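Local coordinates for RimK-related lysine biosynthesis protein (Thermococcus kodakarensis, PDB 5K2M) that binds adenine nucleotide and magnesium and, as a LysX-type member of the RimK family of ATP-grasp enzymes, probably ligates an amino group to a carboxylate in amino-acid biosynthesis, at residues T6-R11 with R49-F54; S73-F78 with F221-L226; K122-S127 with N153-I158. All blocks are in the same frame, centred on the assembly; numbering follows the deposited sequence.

Contact 1. Residues T6-R11 with R49-F54; sequences TYTVLR and RNVSHF
Arg-11 reaches across to Val-51 and lays its guanidinium over the methyl CG2, which sits 3.9 Å from the plane and over its centre. The chain bends about its CG-CD bond (chi3 -69°), which sets where NE lies. The side chains of Arg-11 and Arg-49 cross at about a right angle, their guanidinium planes 43° apart. NH2 of Arg-11 is 3.7 Å from NH1 of Arg-49, a repulsion that Glu-14 probably offsets, with salt bridges to Arg-11 NH2 and Arg-49 NE, while Arg-49 NH1 also bonds to Met-246 O. Beside this pair, the neighbouring parallel strands 2-7 and 45-49 of the N-terminal sheet reach their C-terminal ends, and helix 53-65 starts just beyond, with Ser-52 as its N-cap. Arg-49 N donates to Thr-6 O at 2.8 Å. Past the strand ends a side chain takes over: Thr-8 OG1 lies anti to its own carbonyl carbon and accepts from Val-51 N at 2.9 Å, N-H...O 152°. A valine in place of Thr-8 would probably leave Val-51 N without this acceptor and let the turn before the helix shift. A water accepts from Thr-8 N and donates to Val-9 O and to Arg-49 O, the last at 2.8 Å.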
loop_
_atom_site.group_PDB
_atom_site.type_symbol
_atom_site.label_atom_id
_atom_site.label_comp_id
_atom_site.label_asym_id
_atom_site.label_seq_id
_atom_site.Cartn_x
_atom_site.Cartn_y
_atom_site.Cartn_z
ATOM N N THR A 6 -8.224 -33.448 -25.137
ATOM C CA THR A 6 -7.064 -32.564 -25.316
ATOM C C THR A 6 -5.948 -33.301 -26.030
ATOM O O THR A 6 -5.680 -34.466 -25.738
ATOM C CB THR A 6 -6.526 -32.001 -24.002
ATOM O OG1 THR A 6 -6.094 -33.074 -23.176
ATOM C CG2 THR A 6 -7.582 -31.205 -23.290
ATOM N N TYR A 7 -5.294 -32.608 -26.956
ATOM C CA TYR A 7 -4.369 -33.254 -27.891
ATOM C C TYR A 7 -3.299 -32.311 -28.456
ATOM O O TYR A 7 -3.469 -31.083 -28.510
ATOM C CB TYR A 7 -5.155 -33.902 -29.034
ATOM C CG TYR A 7 -5.770 -32.929 -30.033
ATOM C CD1 TYR A 7 -7.039 -32.378 -29.835
ATOM C CD2 TYR A 7 -5.094 -32.594 -31.193
ATOM C CE1 TYR A 7 -7.590 -31.506 -30.762
ATOM C CE2 TYR A 7 -5.636 -31.724 -32.117
ATOM C CZ TYR A 7 -6.874 -31.187 -31.906
ATOM O OH TYR A 7 -7.363 -30.317 -32.857
ATOM N N THR A 8 -2.196 -32.916 -28.874
ATOM C CA THR A 8 -1.112 -32.217 -29.541
ATOM C C THR A 8 -1.260 -32.453 -31.034
ATOM O O THR A 8 -1.386 -31.511 -31.815
ATOM C CB THR A 8 0.241 -32.744 -29.052
ATOM O OG1 THR A 8 0.246 -32.745 -27.621
ATOM C CG2 THR A 8 1.390 -31.882 -29.590
ATOM N N VAL A 9 -1.251 -33.725 -31.416
ATOM C CA VAL A 9 -1.587 -34.127 -32.771
ATOM C C VAL A 9 -2.641 -35.215 -32.628
ATOM O O VAL A 9 -2.754 -35.841 -31.571
ATOM C CB VAL A 9 -0.352 -34.625 -33.575
ATOM C CG1 VAL A 9 0.667 -33.504 -33.769
ATOM C CG2 VAL A 9 0.316 -35.812 -32.912
ATOM N N LEU A 10 -3.422 -35.428 -33.672
ATOM C CA LEU A 10 -4.441 -36.461 -33.648
ATOM C C LEU A 10 -3.894 -37.721 -34.304
ATOM O O LEU A 10 -3.953 -37.874 -35.529
ATOM C CB LEU A 10 -5.721 -35.982 -34.346
ATOM C CG LEU A 10 -6.424 -34.794 -33.685
ATOM C CD1 LEU A 10 -7.556 -34.288 -34.564
ATOM C CD2 LEU A 10 -6.954 -35.138 -32.302
ATOM N N ARG A 11 -3.335 -38.601 -33.479
ATOM C CA ARG A 11 -2.857 -39.909 -33.938
ATOM C C ARG A 11 -4.074 -40.817 -34.123
ATOM O O ARG A 11 -5.209 -40.422 -33.846
ATOM C CB ARG A 11 -1.877 -40.537 -32.921
ATOM C CG ARG A 11 -0.638 -39.708 -32.615
ATOM C CD ARG A 11 0.062 -40.123 -31.320
ATOM N NE ARG A 11 -0.719 -39.813 -30.123
ATOM C CZ ARG A 11 -0.327 -40.058 -28.868
ATOM N NH1 ARG A 11 0.859 -40.614 -28.625
ATOM N NH2 ARG A 11 -1.125 -39.745 -27.836
ATOM N N ARG A 49 -5.037 -36.357 -23.767
ATOM C CA ARG A 49 -4.252 -37.093 -24.761
ATOM C C ARG A 49 -3.035 -36.330 -25.322
ATOM O O ARG A 49 -2.504 -36.719 -26.366
ATOM C CB ARG A 49 -5.152 -37.555 -25.907
ATOM C CG ARG A 49 -6.285 -38.475 -25.480
ATOM C CD ARG A 49 -5.775 -39.812 -24.957
ATOM N NE ARG A 49 -4.973 -40.496 -25.963
ATOM C CZ ARG A 49 -4.447 -41.709 -25.820
ATOM N NH1 ARG A 49 -3.726 -42.223 -26.809
ATOM N NH2 ARG A 49 -4.642 -42.414 -24.707
ATOM N N ASN A 50 -2.567 -35.298 -24.614
ATOM C CA ASN A 50 -1.409 -34.512 -25.068
ATOM C C ASN A 50 -0.180 -35.442 -25.219
ATOM O O ASN A 50 0.064 -36.269 -24.350
ATOM C CB ASN A 50 -1.040 -33.397 -24.072
ATOM C CG ASN A 50 -2.206 -32.479 -23.690
ATOM O OD1 ASN A 50 -2.125 -31.263 -23.871
ATOM N ND2 ASN A 50 -3.246 -33.033 -23.092
ATOM N N VAL A 51 0.606 -35.307 -26.290
ATOM C CA VAL A 51 1.801 -36.162 -26.454
ATOM C C VAL A 51 2.876 -35.883 -25.384
ATOM O O VAL A 51 3.571 -36.793 -24.932
ATOM C CB VAL A 51 2.407 -36.044 -27.870
ATOM C CG1 VAL A 51 3.659 -36.895 -27.999
ATOM C CG2 VAL A 51 1.397 -36.507 -28.903
ATOM N N SER A 52 3.008 -34.625 -24.979
ATOM C CA SER A 52 3.939 -34.272 -23.929
ATOM C C SER A 52 3.366 -34.705 -22.580
ATOM O O SER A 52 2.242 -34.328 -22.214
ATOM C CB SER A 52 4.215 -32.765 -23.931
ATOM O OG SER A 52 4.758 -32.348 -22.701
ATOM N N HIS A 53 4.153 -35.482 -21.845
ATOM C CA HIS A 53 3.752 -35.954 -20.536
ATOM C C HIS A 53 3.462 -34.802 -19.564
ATOM O O HIS A 53 2.494 -34.846 -18.802
ATOM C CB HIS A 53 4.832 -36.858 -19.937
ATOM C CG HIS A 53 4.643 -37.110 -18.475
ATOM N ND1 HIS A 53 3.593 -37.851 -17.986
ATOM C CD2 HIS A 53 5.341 -36.682 -17.395
ATOM C CE1 HIS A 53 3.664 -37.888 -16.667
ATOM N NE2 HIS A 53 4.715 -37.186 -16.285
ATOM N N PHE A 54 4.318 -33.790 -19.598
ATOM C CA PHE A 54 4.193 -32.648 -18.718
ATOM C C PHE A 54 3.037 -31.748 -19.094
ATOM O O PHE A 54 2.348 -31.254 -18.219
ATOM C CB PHE A 54 5.526 -31.898 -18.604
ATOM C CG PHE A 54 6.536 -32.635 -17.782
ATOM C CD1 PHE A 54 6.323 -32.817 -16.419
ATOM C CD2 PHE A 54 7.652 -33.213 -18.362
ATOM C CE1 PHE A 54 7.229 -33.534 -15.645
ATOM C CE2 PHE A 54 8.566 -33.925 -17.599
ATOM C CZ PHE A 54 8.353 -34.089 -16.238
HETATM O O HOH W 1 -1.887 -35.795 -28.893
#

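Contact 2. Residues S73-F78 with F221-L226; sequences SSRLIF and FGEGAL
Leu-76 pushes into the turn that carries the chain from helix 208-219 to strand 225-233, a strand of the five-stranded antiparallel sheet in the ATP-grasp part of the protein. It comes from the first turn of helix 74-80, whose N-cap is Ser-73. CG lies anti to the backbone N (chi1 -173°), and from there the two methyls of Leu-76 meet different partners. CD1 packs against CB, CG and CD1 of Phe-221, approaching Phe-221 CD1 to 3.7 Å, the two side chains crossing at about a right angle. CD2 goes deeper, pressing to 3.2 Å from Glu-223 O, touching Gly-224 CA and meeting Leu-226 CD2 at 4.1 Å. This is the tight part: a beta carbon on Gly-224 would run into Leu-76 CD2, and the positive phi there suits glycine as well.

The flank of Ser-73, Arg-75 and Glu-223 is partly exposed and polar instead. Here the carboxylate of Glu-223 is gripped at both oxygens. OE2 takes the hydroxyl of Ser-73 at 2.7 Å, met from above the carboxylate plane, and also a proton from a water that accepts from Ser-73 N. OE1 forms a salt bridge with Arg-75 NH1, met on its anti side. The same NH1 donates to Phe-221 O at 3.0 Å, and both acceptors lie close to the guanidinium plane, which limits how far that group can turn. Bound to the N-cap residue of helix 74-80, the carboxylate probably also feels the positive end of that short helix. Ser-73 OG works in two directions: besides donating to Glu-223, it accepts the capping bond from Leu-76 N at 3.2 Å, with an N-H...O angle of 165°.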
loop_
_atom_site.group_PDB
_atom_site.type_symbol
_atom_site.label_atom_id
_atom_site.label_comp_id
_atom_site.label_asym_id
_atom_site.label_seq_id
_atom_site.Cartn_x
_atom_site.Cartn_y
_atom_site.Cartn_z
ATOM N N SER A 73 -6.442 -38.519 -14.228
ATOM C CA SER A 73 -6.314 -37.403 -13.282
ATOM C C SER A 73 -4.877 -36.885 -13.201
ATOM O O SER A 73 -3.936 -37.596 -13.562
ATOM C CB SER A 73 -6.786 -37.845 -11.892
ATOM O OG SER A 73 -5.854 -38.732 -11.285
ATOM N N SER A 74 -4.697 -35.663 -12.703
ATOM C CA SER A 74 -3.357 -35.118 -12.547
ATOM C C SER A 74 -2.498 -35.956 -11.593
ATOM O O SER A 74 -1.313 -36.183 -11.845
ATOM C CB SER A 74 -3.390 -33.647 -12.102
ATOM O OG SER A 74 -4.022 -33.478 -10.850
ATOM N N ARG A 75 -3.091 -36.417 -10.506
ATOM C CA ARG A 75 -2.389 -37.286 -9.572
ATOM C C ARG A 75 -1.891 -38.578 -10.256
ATOM O O ARG A 75 -0.738 -38.952 -10.109
ATOM C CB ARG A 75 -3.288 -37.594 -8.360
ATOM C CG ARG A 75 -2.696 -38.555 -7.336
ATOM C CD ARG A 75 -3.203 -39.982 -7.551
ATOM N NE ARG A 75 -2.418 -41.005 -6.849
ATOM C CZ ARG A 75 -2.696 -42.312 -6.842
ATOM N NH1 ARG A 75 -3.750 -42.791 -7.500
ATOM N NH2 ARG A 75 -1.913 -43.150 -6.167
ATOM N N LEU A 76 -2.743 -39.259 -11.006
ATOM C CA LEU A 76 -2.318 -40.499 -11.662
ATOM C C LEU A 76 -1.268 -40.254 -12.744
ATOM O O LEU A 76 -0.261 -40.981 -12.829
ATOM C CB LEU A 76 -3.514 -41.272 -12.236
ATOM C CG LEU A 76 -3.162 -42.663 -12.776
ATOM C CD1 LEU A 76 -2.458 -43.516 -11.730
ATOM C CD2 LEU A 76 -4.416 -43.359 -13.230
ATOM N N ILE A 77 -1.466 -39.217 -13.552
ATOM C CA ILE A 77 -0.485 -38.871 -14.570
ATOM C C ILE A 77 0.890 -38.605 -13.936
ATOM O O ILE A 77 1.904 -39.085 -14.431
ATOM C CB ILE A 77 -0.923 -37.654 -15.408
ATOM C CG1 ILE A 77 -2.104 -38.027 -16.319
ATOM C CG2 ILE A 77 0.244 -37.134 -16.249
ATOM C CD1 ILE A 77 -2.972 -36.844 -16.701
ATOM N N PHE A 78 0.922 -37.874 -12.827
ATOM C CA PHE A 78 2.191 -37.625 -12.159
ATOM C C PHE A 78 2.811 -38.900 -11.587
ATOM O O PHE A 78 3.973 -39.173 -11.819
ATOM C CB PHE A 78 2.064 -36.598 -11.024
ATOM C CG PHE A 78 3.311 -36.509 -10.192
ATOM C CD1 PHE A 78 4.519 -36.145 -10.789
ATOM C CD2 PHE A 78 3.311 -36.892 -8.859
ATOM C CE1 PHE A 78 5.694 -36.106 -10.047
ATOM C CE2 PHE A 78 4.471 -36.836 -8.109
ATOM C CZ PHE A 78 5.664 -36.448 -8.701
ATOM N N PHE A 221 -2.619 -48.374 -7.899
ATOM C CA PHE A 221 -2.971 -46.991 -8.174
ATOM C C PHE A 221 -4.435 -46.678 -7.862
ATOM O O PHE A 221 -4.731 -45.611 -7.325
ATOM C CB PHE A 221 -2.595 -46.645 -9.626
ATOM C CG PHE A 221 -1.113 -46.695 -9.855
ATOM C CD1 PHE A 221 -0.322 -45.590 -9.574
ATOM C CD2 PHE A 221 -0.497 -47.880 -10.233
ATOM C CE1 PHE A 221 1.056 -45.644 -9.717
ATOM C CE2 PHE A 221 0.876 -47.940 -10.382
ATOM C CZ PHE A 221 1.655 -46.813 -10.131
ATOM N N GLY A 222 -5.341 -47.586 -8.216
ATOM C CA GLY A 222 -6.741 -47.488 -7.798
ATOM C C GLY A 222 -7.644 -46.611 -8.648
ATOM O O GLY A 222 -8.786 -46.358 -8.277
ATOM N N GLU A 223 -7.155 -46.154 -9.794
ATOM C CA GLU A 223 -7.962 -45.331 -10.684
ATOM C C GLU A 223 -7.382 -45.358 -12.078
ATOM O O GLU A 223 -6.231 -45.759 -12.282
ATOM C CB GLU A 223 -8.002 -43.869 -10.201
ATOM C CG GLU A 223 -6.627 -43.246 -9.989
ATOM C CD GLU A 223 -6.654 -41.728 -9.805
ATOM O OE1 GLU A 223 -6.098 -41.238 -8.803
ATOM O OE2 GLU A 223 -7.195 -41.002 -10.662
ATOM N N GLY A 224 -8.195 -44.920 -13.031
ATOM C CA GLY A 224 -7.709 -44.528 -14.347
ATOM C C GLY A 224 -7.545 -45.630 -15.370
ATOM O O GLY A 224 -7.996 -46.760 -15.183
ATOM N N ALA A 225 -6.907 -45.255 -16.476
ATOM C CA ALA A 225 -6.656 -46.141 -17.590
ATOM C C ALA A 225 -5.150 -46.247 -17.746
ATOM O O ALA A 225 -4.488 -45.242 -17.978
ATOM C CB ALA A 225 -7.271 -45.564 -18.830
ATOM N N LEU A 226 -4.616 -47.453 -17.588
ATOM C CA LEU A 226 -3.175 -47.667 -17.572
ATOM C C LEU A 226 -2.729 -48.712 -18.580
ATOM O O LEU A 226 -3.333 -49.782 -18.695
ATOM C CB LEU A 226 -2.705 -48.089 -16.167
ATOM C CG LEU A 226 -2.760 -47.039 -15.049
ATOM C CD1 LEU A 226 -2.358 -47.674 -13.725
ATOM C CD2 LEU A 226 -1.889 -45.820 -15.344
HETATM O O HOH W 2 -7.084 -41.233 -13.398
#

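Contact 3. Residues K122-S127 with N153-I158; sequences KPVFGS and NPLYGI. With ADP (adenosine-5'-diphosphate), chain O; PO4 (phosphate ion), chain P.
Phe-125 and Tyr-156 are turned toward each other by their first torsions: CG of Phe-125 lies between its backbone N and carbonyl carbon (chi1 64°), while CG of Tyr-156 is anti to its carbonyl carbon (chi1 -68°). The first belongs to the loop between strands 119-122 and 133-135, which in ATP-grasp enzymes folds over the nucleotide phosphates; the second belongs to a short 3-10 turn leading into strand 159-163. The rings meet obliquely, centroids 5.3 Å apart and planes at 44°, and Phe-125 CZ lies 3.6 Å from Tyr-156 CZ. CE1 of Phe-125 also rests on Leu-155 CB at 3.7 Å, so the ring touches two successive residues of the turn. Pro-123 CB comes to the edge of the tyrosine ring, in its plane, 3.9 Å from Tyr-156 CE1. Val-124 adds a looser touch on Leu-155, the side chains crossing at about a right angle.

No direct hydrogen bond joins the two segments. A water does that work instead: it accepts from Val-124 N and donates to Leu-155 O and to Ile-158 O, tying the backbones together. The hydroxyl of Tyr-156 bonds to an acidic side chain of another protein's chain, and Val-124 and Ile-158 both pack on Tyr-58 of the second subunit.

The two ends of segment 122-127 face the ligands. Ser-127 OG donates to O4 of a phosphate ion, probably picked up from the crystallisation solution, at 2.7 Å. Lys-122 leads away from the turn, and Gln-162 OE1 helps hold its amino group. NZ donates to two atoms of ADP, N7 of the adenine at 3.1 Å and O2A of the alpha-phosphate at 2.7 Å.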
loop_
_atom_site.group_PDB
_atom_site.type_symbol
_atom_site.label_atom_id
_atom_site.label_comp_id
_atom_site.label_asym_id
_atom_site.label_seq_id
_atom_site.Cartn_x
_atom_site.Cartn_y
_atom_site.Cartn_z
ATOM N N LYS A 122 17.740 -45.529 -16.645
ATOM C CA LYS A 122 16.661 -44.908 -17.396
ATOM C C LYS A 122 16.189 -43.651 -16.695
ATOM O O LYS A 122 16.250 -43.579 -15.467
ATOM C CB LYS A 122 15.501 -45.888 -17.589
ATOM C CG LYS A 122 14.841 -46.320 -16.308
ATOM C CD LYS A 122 13.680 -47.259 -16.563
ATOM C CE LYS A 122 14.107 -48.686 -16.834
ATOM N NZ LYS A 122 12.954 -49.639 -16.734
ATOM N N PRO A 123 15.751 -42.647 -17.476
ATOM C CA PRO A 123 15.279 -41.403 -16.898
ATOM C C PRO A 123 13.889 -41.595 -16.310
ATOM O O PRO A 123 13.110 -42.451 -16.758
ATOM C CB PRO A 123 15.247 -40.443 -18.089
ATOM C CG PRO A 123 14.973 -41.329 -19.258
ATOM C CD PRO A 123 15.584 -42.667 -18.941
ATOM N N VAL A 124 13.596 -40.786 -15.314
ATOM C CA VAL A 124 12.415 -40.977 -14.505
ATOM C C VAL A 124 11.114 -40.593 -15.251
ATOM O O VAL A 124 10.047 -41.146 -14.990
ATOM C CB VAL A 124 12.634 -40.231 -13.164
ATOM C CG1 VAL A 124 12.319 -38.738 -13.279
ATOM C CG2 VAL A 124 11.865 -40.896 -12.062
ATOM N N PHE A 125 11.213 -39.702 -16.237
ATOM C CA PHE A 125 10.022 -39.155 -16.887
ATOM C C PHE A 125 9.871 -39.574 -18.344
ATOM O O PHE A 125 8.940 -39.131 -19.023
ATOM C CB PHE A 125 10.036 -37.627 -16.802
ATOM C CG PHE A 125 11.163 -37.000 -17.546
ATOM C CD1 PHE A 125 12.391 -36.801 -16.925
ATOM C CD2 PHE A 125 11.016 -36.632 -18.868
ATOM C CE1 PHE A 125 13.442 -36.245 -17.611
ATOM C CE2 PHE A 125 12.063 -36.056 -19.560
ATOM C CZ PHE A 125 13.279 -35.860 -18.934
ATOM N N GLY A 126 10.760 -40.424 -18.829
ATOM C CA GLY A 126 10.763 -40.786 -20.237
ATOM C C GLY A 126 9.681 -41.762 -20.675
ATOM O O GLY A 126 8.915 -42.267 -19.862
ATOM N N SER A 127 9.637 -41.984 -21.989
ATOM C CA SER A 127 8.779 -42.961 -22.644
ATOM C C SER A 127 9.431 -43.401 -23.968
ATOM O O SER A 127 10.470 -42.860 -24.372
ATOM C CB SER A 127 7.395 -42.348 -22.915
ATOM O OG SER A 127 6.444 -43.321 -23.329
ATOM N N ASN A 153 18.257 -30.656 -17.970
ATOM C CA ASN A 153 17.072 -30.966 -17.178
ATOM C C ASN A 153 17.483 -31.535 -15.796
ATOM O O ASN A 153 18.086 -32.605 -15.721
ATOM C CB ASN A 153 16.145 -31.918 -17.965
ATOM C CG ASN A 153 14.723 -31.984 -17.402
ATOM O OD1 ASN A 153 13.743 -32.137 -18.131
ATOM N ND2 ASN A 153 14.614 -31.909 -16.114
ATOM N N PRO A 154 17.138 -30.822 -14.703
ATOM C CA PRO A 154 17.452 -31.283 -13.338
ATOM C C PRO A 154 16.938 -32.694 -13.014
ATOM O O PRO A 154 17.548 -33.416 -12.233
ATOM C CB PRO A 154 16.769 -30.253 -12.430
ATOM C CG PRO A 154 16.384 -29.105 -13.299
ATOM C CD PRO A 154 16.334 -29.582 -14.714
ATOM N N LEU A 155 15.798 -33.055 -13.581
ATOM C CA LEU A 155 15.283 -34.431 -13.538
ATOM C C LEU A 155 16.263 -35.539 -13.951
ATOM O O LEU A 155 16.125 -36.669 -13.486
ATOM C CB LEU A 155 13.987 -34.552 -14.355
ATOM C CG LEU A 155 12.627 -34.585 -13.634
ATOM C CD1 LEU A 155 12.625 -34.052 -12.203
ATOM C CD2 LEU A 155 11.601 -33.863 -14.489
ATOM N N TYR A 156 17.239 -35.235 -14.801
ATOM C CA TYR A 156 18.253 -36.224 -15.138
ATOM C C TYR A 156 19.230 -36.419 -13.996
ATOM O O TYR A 156 20.099 -37.263 -14.095
ATOM C CB TYR A 156 19.039 -35.829 -16.389
ATOM C CG TYR A 156 18.227 -35.864 -17.644
ATOM C CD1 TYR A 156 17.499 -36.991 -17.982
ATOM C CD2 TYR A 156 18.194 -34.778 -18.511
ATOM C CE1 TYR A 156 16.742 -37.036 -19.140
ATOM C CE2 TYR A 156 17.446 -34.818 -19.678
ATOM C CZ TYR A 156 16.723 -35.951 -19.987
ATOM O OH TYR A 156 15.952 -36.020 -21.127
ATOM N N GLY A 157 19.113 -35.610 -12.943
ATOM C CA GLY A 157 19.898 -35.784 -11.729
ATOM C C GLY A 157 19.246 -36.705 -10.698
ATOM O O GLY A 157 19.789 -36.905 -9.611
ATOM N N ILE A 158 18.074 -37.247 -11.020
ATOM C CA ILE A 158 17.473 -38.311 -10.225
ATOM C C ILE A 158 17.856 -39.619 -10.917
ATOM O O ILE A 158 17.426 -39.894 -12.048
ATOM C CB ILE A 158 15.942 -38.170 -10.147
ATOM C CG1 ILE A 158 15.550 -36.734 -9.783
ATOM C CG2 ILE A 158 15.364 -39.163 -9.150
ATOM C CD1 ILE A 158 16.168 -36.196 -8.510
HETATM P PB ADP O . 9.782 -46.489 -21.367
HETATM O O1B ADP O . 9.075 -47.520 -22.203
HETATM O O2B ADP O . 10.790 -45.660 -22.126
HETATM O O3B ADP O . 8.889 -45.619 -20.518
HETATM P PA ADP O . 10.652 -48.886 -19.995
HETATM O O1A ADP O . 9.291 -49.474 -20.315
HETATM O O2A ADP O . 11.129 -49.082 -18.592
HETATM O O3A ADP O . 10.724 -47.321 -20.345
HETATM O "O5'" ADP O . 11.749 -49.508 -20.984
HETATM C "C5'" ADP O . 11.501 -49.656 -22.364
HETATM C "C4'" ADP O . 11.795 -51.084 -22.790
HETATM O "O4'" ADP O . 13.169 -51.388 -22.524
HETATM C "C3'" ADP O . 10.974 -52.150 -22.082
HETATM O "O3'" ADP O . 9.738 -52.413 -22.764
HETATM C "C2'" ADP O . 11.920 -53.335 -22.122
HETATM O "O2'" ADP O . 11.864 -54.022 -23.370
HETATM C "C1'" ADP O . 13.292 -52.713 -22.022
HETATM N N9 ADP O . 13.727 -52.663 -20.619
HETATM C C8 ADP O . 13.528 -51.647 -19.754
HETATM N N7 ADP O . 14.034 -51.924 -18.539
HETATM C C5 ADP O . 14.560 -53.159 -18.623
HETATM C C6 ADP O . 15.272 -54.057 -17.715
HETATM N N6 ADP O . 15.514 -53.688 -16.439
HETATM N N1 ADP O . 15.662 -55.251 -18.203
HETATM C C2 ADP O . 15.426 -55.630 -19.466
HETATM N N3 ADP O . 14.787 -54.869 -20.354
HETATM C C4 ADP O . 14.348 -53.645 -19.994
HETATM P P PO4 P . 6.027 -46.818 -23.231
HETATM O O1 PO4 P . 6.489 -48.202 -22.840
HETATM O O2 PO4 P . 6.451 -46.468 -24.650
HETATM O O3 PO4 P . 4.521 -46.795 -23.144
HETATM O O4 PO4 P . 6.631 -45.790 -22.322
HETATM O O HOH W 3 17.915 -42.226 -13.924
HETATM O O HOH W 4 15.849 -39.204 -14.186
#

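Contacts 1 and 3 are buried and contact 2 only partly so. Contact 1 joins strand ends of the N-terminal parallel sheet and relies on backbone bonds, a threonine hydroxyl and charged groups; contact 3 is mostly apolar, with water doing the polar bridging, and alone touches ADP. Contact 2 splits the difference, an apolar wedge beside a salt bridge. Contact 1 meets both others through the start of helix 53-65: His-53 CE1 lies 3.1 Å from Ile-77 O of contact 2, and Phe-54 packs on Phe-125 and Leu-155 of contact 3. Contacts 2 and 3 do not touch, their nearest atoms about 7 Å apart, although contact 3 is nested in the loop closed by contact 2.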